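Local structure of folylpolyglutamate synthase protein FOLC (2VOS) at residues S98-L101 with E106-S109; V78-D83 with T334-L339. The protein probably catalyses the ATP-dependent addition of L-glutamate to dihydropteroate and, in successive steps, to tetrahydrofolate, giving folylpolyglutamates. All coordinates share one frame; numbering follows the deposited sequence.

Both contacts lie near the centre of the molecule, about 8 to 9 Å from it, their own centres about 11 Å apart, beside the bound ADP. In chain order helix 75-88, which supplies 78-83, comes first; contact 1 follows, in the loop after strand 93-96 and the start of strand 108-110 of the eight-stranded mixed sheet; the loop 334-339 arrives more than 200 residues later, just ahead of strand 340-343 in the six-stranded sheet. Contact 1 is thus local, whereas contact 2 brings distant parts of the chain together. They meet directly where Leu101 CD1 packs 3.4 Å from Pro336 O. Ser98 of contact 1 binds cobalt and Arg338 of contact 2 binds ADP, which places both contacts at the nucleotide site.

Contact 1: S98-L101 with E106-S109. With CO (cobalt (II) ion), chain E.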
loop_
_atom_site.group_PDB
_atom_site.type_symbol
_atom_site.label_atom_id
_atom_site.label_comp_id
_atom_site.label_asym_id
_atom_site.label_seq_id
_atom_site.Cartn_x
_atom_site.Cartn_y
_atom_site.Cartn_z
ATOM N N SER A 98 3.712 -2.615 -3.797
ATOM C CA SER A 98 3.858 -1.464 -4.656
ATOM C C SER A 98 2.903 -0.362 -4.176
ATOM O O SER A 98 1.959 -0.594 -3.354
ATOM C CB SER A 98 3.636 -1.813 -6.127
ATOM O OG SER A 98 2.352 -2.371 -6.233
ATOM N N PRO A 99 3.229 0.886 -4.571
ATOM C CA PRO A 99 4.499 1.229 -5.218
ATOM C C PRO A 99 5.635 1.197 -4.148
ATOM O O PRO A 99 5.347 0.978 -2.988
ATOM C CB PRO A 99 4.288 2.682 -5.721
ATOM C CG PRO A 99 2.938 3.119 -5.224
ATOM C CD PRO A 99 2.352 2.040 -4.317
ATOM N N HIS A 100 6.890 1.453 -4.502
ATOM C CA HIS A 100 7.916 1.669 -3.453
ATOM C C HIS A 100 7.910 3.147 -2.982
ATOM O O HIS A 100 7.527 4.074 -3.748
ATOM C CB HIS A 100 9.323 1.240 -3.918
ATOM C CG HIS A 100 9.900 2.077 -5.035
ATOM N ND1 HIS A 100 9.822 1.710 -6.362
ATOM C CD2 HIS A 100 10.626 3.229 -5.011
ATOM C CE1 HIS A 100 10.450 2.614 -7.103
ATOM N NE2 HIS A 100 10.943 3.548 -6.305
ATOM N N LEU A 101 8.286 3.361 -1.722
ATOM C CA LEU A 101 8.426 4.674 -1.150
ATOM C C LEU A 101 9.766 5.286 -1.492
ATOM O O LEU A 101 9.825 6.418 -1.994
ATOM C CB LEU A 101 8.398 4.579 0.375
ATOM C CG LEU A 101 7.098 4.516 1.136
ATOM C CD1 LEU A 101 7.435 4.274 2.582
ATOM C CD2 LEU A 101 6.283 5.839 1.019
ATOM N N GLU A 106 12.314 -2.252 -2.192
ATOM C CA GLU A 106 11.213 -2.456 -1.260
ATOM C C GLU A 106 10.166 -3.373 -1.889
ATOM O O GLU A 106 9.299 -3.900 -1.191
ATOM C CB GLU A 106 10.484 -1.139 -0.964
ATOM C CG GLU A 106 11.251 -0.177 -0.036
ATOM C CD GLU A 106 10.684 1.246 -0.195
ATOM O OE1 GLU A 106 9.430 1.393 -0.230
ATOM O OE2 GLU A 106 11.486 2.196 -0.365
ATOM N N ARG A 107 10.174 -3.436 -3.207
ATOM C CA ARG A 107 9.110 -4.195 -3.941
ATOM C C ARG A 107 9.296 -5.698 -3.843
ATOM O O ARG A 107 8.374 -6.420 -4.172
ATOM C CB ARG A 107 9.123 -3.855 -5.436
ATOM C CG ARG A 107 8.802 -2.344 -5.636
ATOM C CD ARG A 107 9.094 -1.894 -7.070
ATOM N NE ARG A 107 8.516 -0.539 -7.268
ATOM C CZ ARG A 107 7.259 -0.284 -7.697
ATOM N NH1 ARG A 107 6.396 -1.280 -8.026
ATOM N NH2 ARG A 107 6.866 0.998 -7.822
ATOM N N ILE A 108 10.475 -6.159 -3.420
ATOM C CA ILE A 108 10.692 -7.605 -3.280
ATOM C C ILE A 108 11.348 -7.861 -1.950
ATOM O O ILE A 108 12.502 -7.477 -1.742
ATOM C CB ILE A 108 11.619 -8.150 -4.420
ATOM C CG1 ILE A 108 11.089 -7.671 -5.790
ATOM C CG2 ILE A 108 11.820 -9.714 -4.294
ATOM C CD1 ILE A 108 12.067 -7.899 -7.002
ATOM N N SER A 109 10.616 -8.509 -1.044
ATOM C CA SER A 109 11.084 -8.779 0.282
ATOM C C SER A 109 11.081 -10.261 0.508
ATOM O O SER A 109 10.203 -10.964 -0.002
ATOM C CB SER A 109 10.165 -8.128 1.328
ATOM O OG SER A 109 10.192 -6.693 1.159
HETATM CO CO CO E . 0.198 -0.405 -2.039
HETATM O O HOH W 1 7.000 -1.404 -1.984
HETATM O O HOH W 2 -0.794 0.484 -3.740
HETATM O O HOH W 3 0.788 1.487 -1.331
#
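The guanidinium of Arg107 and the imidazole of His100 stand nearly perpendicular, their planes 79° apart. Arg107 NE donates to His100 ND1 (2.8 Å, nearly straight), a bond lying in the ring plane at the imidazole edge and almost in the guanidinium plane too. The backbone of Pro99 and His100 covers one face of the guanidinium, Pro99 C sitting offset toward its rim, while NH1 reaches Ser98 CB at 3.4 Å. For His100, chi1 (67°) brings the ring over to the arginine and chi2 (-97°) presents ND1 to it.

At the other end of the loop Glu106 OE1 accepts from Leu101 N at 2.7 Å, on the syn side but tilted out of the carboxylate plane; OE2 takes the amides of Gln102 and Ser103, so three backbone N-H groups grip one carboxylate. Arg107 and Glu106 tie the loop between two antiparallel sheet neighbours, which carries a cis proline beside a metal ligand: Ser98 O binds cobalt at 2.2 Å, and Thr76, Glu174, two waters and O1B of the ADP beta phosphate complete the six ligands. Helix 472-481 packs against Pro99 and Leu101, helix 151-165 receives Arg107 and Ile108, and Ser109 pairs through its backbone with Arg95 of strand 93-96.

Contact 2: V78-D83 with T334-L339; sequences VARMVD and TSPGRL. With ADP (adenosine-5'-diphosphate), chain B.
At the ADP site, helix 75-88 meets the loop leading into strand 340-343, and Arg80 and Thr334 make the polar bridge. Arg80 NE donates to Thr334 O at 2.9 Å; the oxygen lies in the guanidinium plane, yet the donor stands 55° above the carbonyl plane, off the lone pairs. NH2 points to Thr334 OG1, a bond whose hydroxyl position is less certain, and also to the carbonyl O of Gln487. A bend at chi3 (69°) turns the guanidinium so that one face takes Pro336 CD, 3.4 Å from Arg80 CZ and offset toward the rim.

Helix 75-88 follows strand 66-70 of the eight-stranded sheet, and Gly74, Lys75 and Thr76 at its start bind ADP as a P-loop does; the other loop leads into the six-stranded sheet of the glutamate ligase part, so the nucleotide lies between the two. Ser335 to Arg338 form a type II beta turn, closed by Arg338 N to Ser335 O at 3.0 Å, with Gly337 at positive phi. Ser335 OG is hydrogen-bonded to Ser77 OG. From the last position of the turn, Arg338 NE and NH2 both donate to ADP O1A, each at 2.8 Å, a two-pronged grip on one phosphate oxygen. Its third nitrogen is held by the turn: Arg338 NH1 donates to Pro336 O (2.7 Å), which helps to fix the guanidinium against the alpha phosphate.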
loop_
_atom_site.group_PDB
_atom_site.type_symbol
_atom_site.label_atom_id
_atom_site.label_comp_id
_atom_site.label_asym_id
_atom_site.label_seq_id
_atom_site.Cartn_x
_atom_site.Cartn_y
_atom_site.Cartn_z
ATOM N N VAL A 78 -1.940 -4.314 4.624
ATOM C CA VAL A 78 -2.430 -5.693 4.832
ATOM C C VAL A 78 -1.366 -6.685 4.391
ATOM O O VAL A 78 -1.154 -7.723 5.058
ATOM C CB VAL A 78 -3.791 -5.979 4.070
ATOM C CG1 VAL A 78 -4.123 -7.544 4.109
ATOM C CG2 VAL A 78 -4.933 -5.181 4.766
ATOM N N ALA A 79 -0.681 -6.415 3.270
ATOM C CA ALA A 79 0.354 -7.338 2.767
ATOM C C ALA A 79 1.418 -7.486 3.851
ATOM O O ALA A 79 1.881 -8.577 4.127
ATOM C CB ALA A 79 1.003 -6.812 1.501
ATOM N N ARG A 80 1.849 -6.363 4.423
ATOM C CA ARG A 80 2.903 -6.427 5.461
ATOM C C ARG A 80 2.465 -7.107 6.769
ATOM O O ARG A 80 3.309 -7.734 7.421
ATOM C CB ARG A 80 3.443 -5.056 5.789
ATOM C CG ARG A 80 4.119 -4.414 4.486
ATOM C CD ARG A 80 4.609 -2.987 4.824
ATOM N NE ARG A 80 5.761 -2.966 5.758
ATOM C CZ ARG A 80 7.049 -2.980 5.390
ATOM N NH1 ARG A 80 7.415 -3.033 4.110
ATOM N NH2 ARG A 80 8.002 -2.955 6.314
HETATM N N MSE A 81 1.185 -6.974 7.135
HETATM C CA MSE A 81 0.594 -7.668 8.274
HETATM C C MSE A 81 0.531 -9.190 8.038
HETATM O O MSE A 81 0.943 -9.953 8.896
HETATM C CB MSE A 81 -0.812 -7.153 8.551
HETATM C CG MSE A 81 -0.737 -5.777 9.249
HETATM SE SE MSE A 81 -2.523 -5.006 9.143
HETATM C CE MSE A 81 -2.228 -3.363 10.084
ATOM N N VAL A 82 0.030 -9.608 6.882
ATOM C CA VAL A 82 0.089 -11.016 6.473
ATOM C C VAL A 82 1.502 -11.564 6.563
ATOM O O VAL A 82 1.707 -12.629 7.118
ATOM C CB VAL A 82 -0.467 -11.182 5.015
ATOM C CG1 VAL A 82 -0.175 -12.570 4.428
ATOM C CG2 VAL A 82 -1.972 -10.832 4.968
ATOM N N ASP A 83 2.494 -10.856 6.004
ATOM C CA ASP A 83 3.886 -11.278 6.086
ATOM C C ASP A 83 4.308 -11.446 7.566
ATOM O O ASP A 83 4.890 -12.483 8.007
ATOM C CB ASP A 83 4.751 -10.206 5.379
ATOM C CG ASP A 83 6.186 -10.664 5.147
ATOM O OD1 ASP A 83 6.595 -11.661 5.805
ATOM O OD2 ASP A 83 6.911 -10.019 4.332
ATOM N N THR A 334 5.397 -3.359 10.666
ATOM C CA THR A 334 5.710 -1.934 10.341
ATOM C C THR A 334 4.927 -1.597 9.086
ATOM O O THR A 334 4.513 -2.505 8.314
ATOM C CB THR A 334 7.195 -1.665 10.099
ATOM O OG1 THR A 334 7.622 -2.539 9.051
ATOM C CG2 THR A 334 8.019 -1.962 11.352
ATOM N N SER A 335 4.610 -0.313 8.899
ATOM C CA SER A 335 4.063 0.103 7.587
ATOM C C SER A 335 4.654 1.502 7.285
ATOM O O SER A 335 4.064 2.517 7.591
ATOM C CB SER A 335 2.540 0.116 7.601
ATOM O OG SER A 335 2.040 0.246 6.250
ATOM N N PRO A 336 5.868 1.526 6.749
ATOM C CA PRO A 336 6.595 2.749 6.533
ATOM C C PRO A 336 5.751 3.694 5.683
ATOM O O PRO A 336 5.031 3.269 4.796
ATOM C CB PRO A 336 7.832 2.344 5.769
ATOM C CG PRO A 336 7.877 0.750 5.816
ATOM C CD PRO A 336 6.566 0.294 6.289
ATOM N N GLY A 337 5.818 4.963 6.027
ATOM C CA GLY A 337 5.077 5.992 5.288
ATOM C C GLY A 337 3.586 5.926 5.471
ATOM O O GLY A 337 2.888 6.628 4.750
ATOM N N ARG A 338 3.052 5.097 6.395
ATOM C CA ARG A 338 1.604 5.169 6.760
ATOM C C ARG A 338 1.472 5.694 8.198
ATOM O O ARG A 338 1.743 4.978 9.191
ATOM C CB ARG A 338 0.883 3.812 6.618
ATOM C CG ARG A 338 0.593 3.430 5.129
ATOM C CD ARG A 338 1.861 3.465 4.302
ATOM N NE ARG A 338 1.718 2.904 2.953
ATOM C CZ ARG A 338 2.715 2.793 2.063
ATOM N NH1 ARG A 338 3.955 3.206 2.325
ATOM N NH2 ARG A 338 2.477 2.274 0.872
ATOM N N LEU A 339 1.135 6.979 8.291
ATOM C CA LEU A 339 1.091 7.702 9.543
ATOM C C LEU A 339 2.309 7.380 10.398
ATOM O O LEU A 339 2.191 6.950 11.564
ATOM C CB LEU A 339 -0.172 7.326 10.296
ATOM C CG LEU A 339 -1.250 8.341 10.730
ATOM C CD1 LEU A 339 -0.938 9.790 10.591
ATOM C CD2 LEU A 339 -2.593 7.893 10.165
HETATM P PB ADP B . -2.567 0.650 -0.757
HETATM O O1B ADP B . -1.421 -0.324 -0.838
HETATM O O2B ADP B . -2.332 1.903 -1.553
HETATM O O3B ADP B . -3.941 0.077 -0.937
HETATM P PA ADP B . -1.565 1.389 1.933
HETATM O O1A ADP B . -0.250 1.759 1.262
HETATM O O2A ADP B . -1.692 0.524 3.176
HETATM O O3A ADP B . -2.710 1.088 0.802
HETATM O "O5'" ADP B . -2.106 2.834 2.445
HETATM C "C5'" ADP B . -2.069 4.045 1.676
HETATM C "C4'" ADP B . -2.754 5.114 2.555
HETATM O "O4'" ADP B . -4.156 4.762 2.717
HETATM C "C3'" ADP B . -2.269 5.146 4.003
HETATM O "O3'" ADP B . -1.325 6.179 4.201
HETATM C "C2'" ADP B . -3.430 5.508 4.886
HETATM O "O2'" ADP B . -3.632 6.956 4.746
HETATM C "C1'" ADP B . -4.587 4.970 4.085
HETATM N N9 ADP B . -5.119 3.636 4.487
HETATM C C8 ADP B . -4.495 2.421 4.651
HETATM N N7 ADP B . -5.419 1.466 4.968
HETATM C C5 ADP B . -6.645 2.061 4.891
HETATM C C6 ADP B . -8.043 1.648 5.060
HETATM N N6 ADP B . -8.353 0.373 5.376
HETATM N N1 ADP B . -8.969 2.607 4.941
HETATM C C2 ADP B . -8.736 3.920 4.686
HETATM N N3 ADP B . -7.476 4.386 4.483
HETATM C C4 ADP B . -6.442 3.489 4.598
#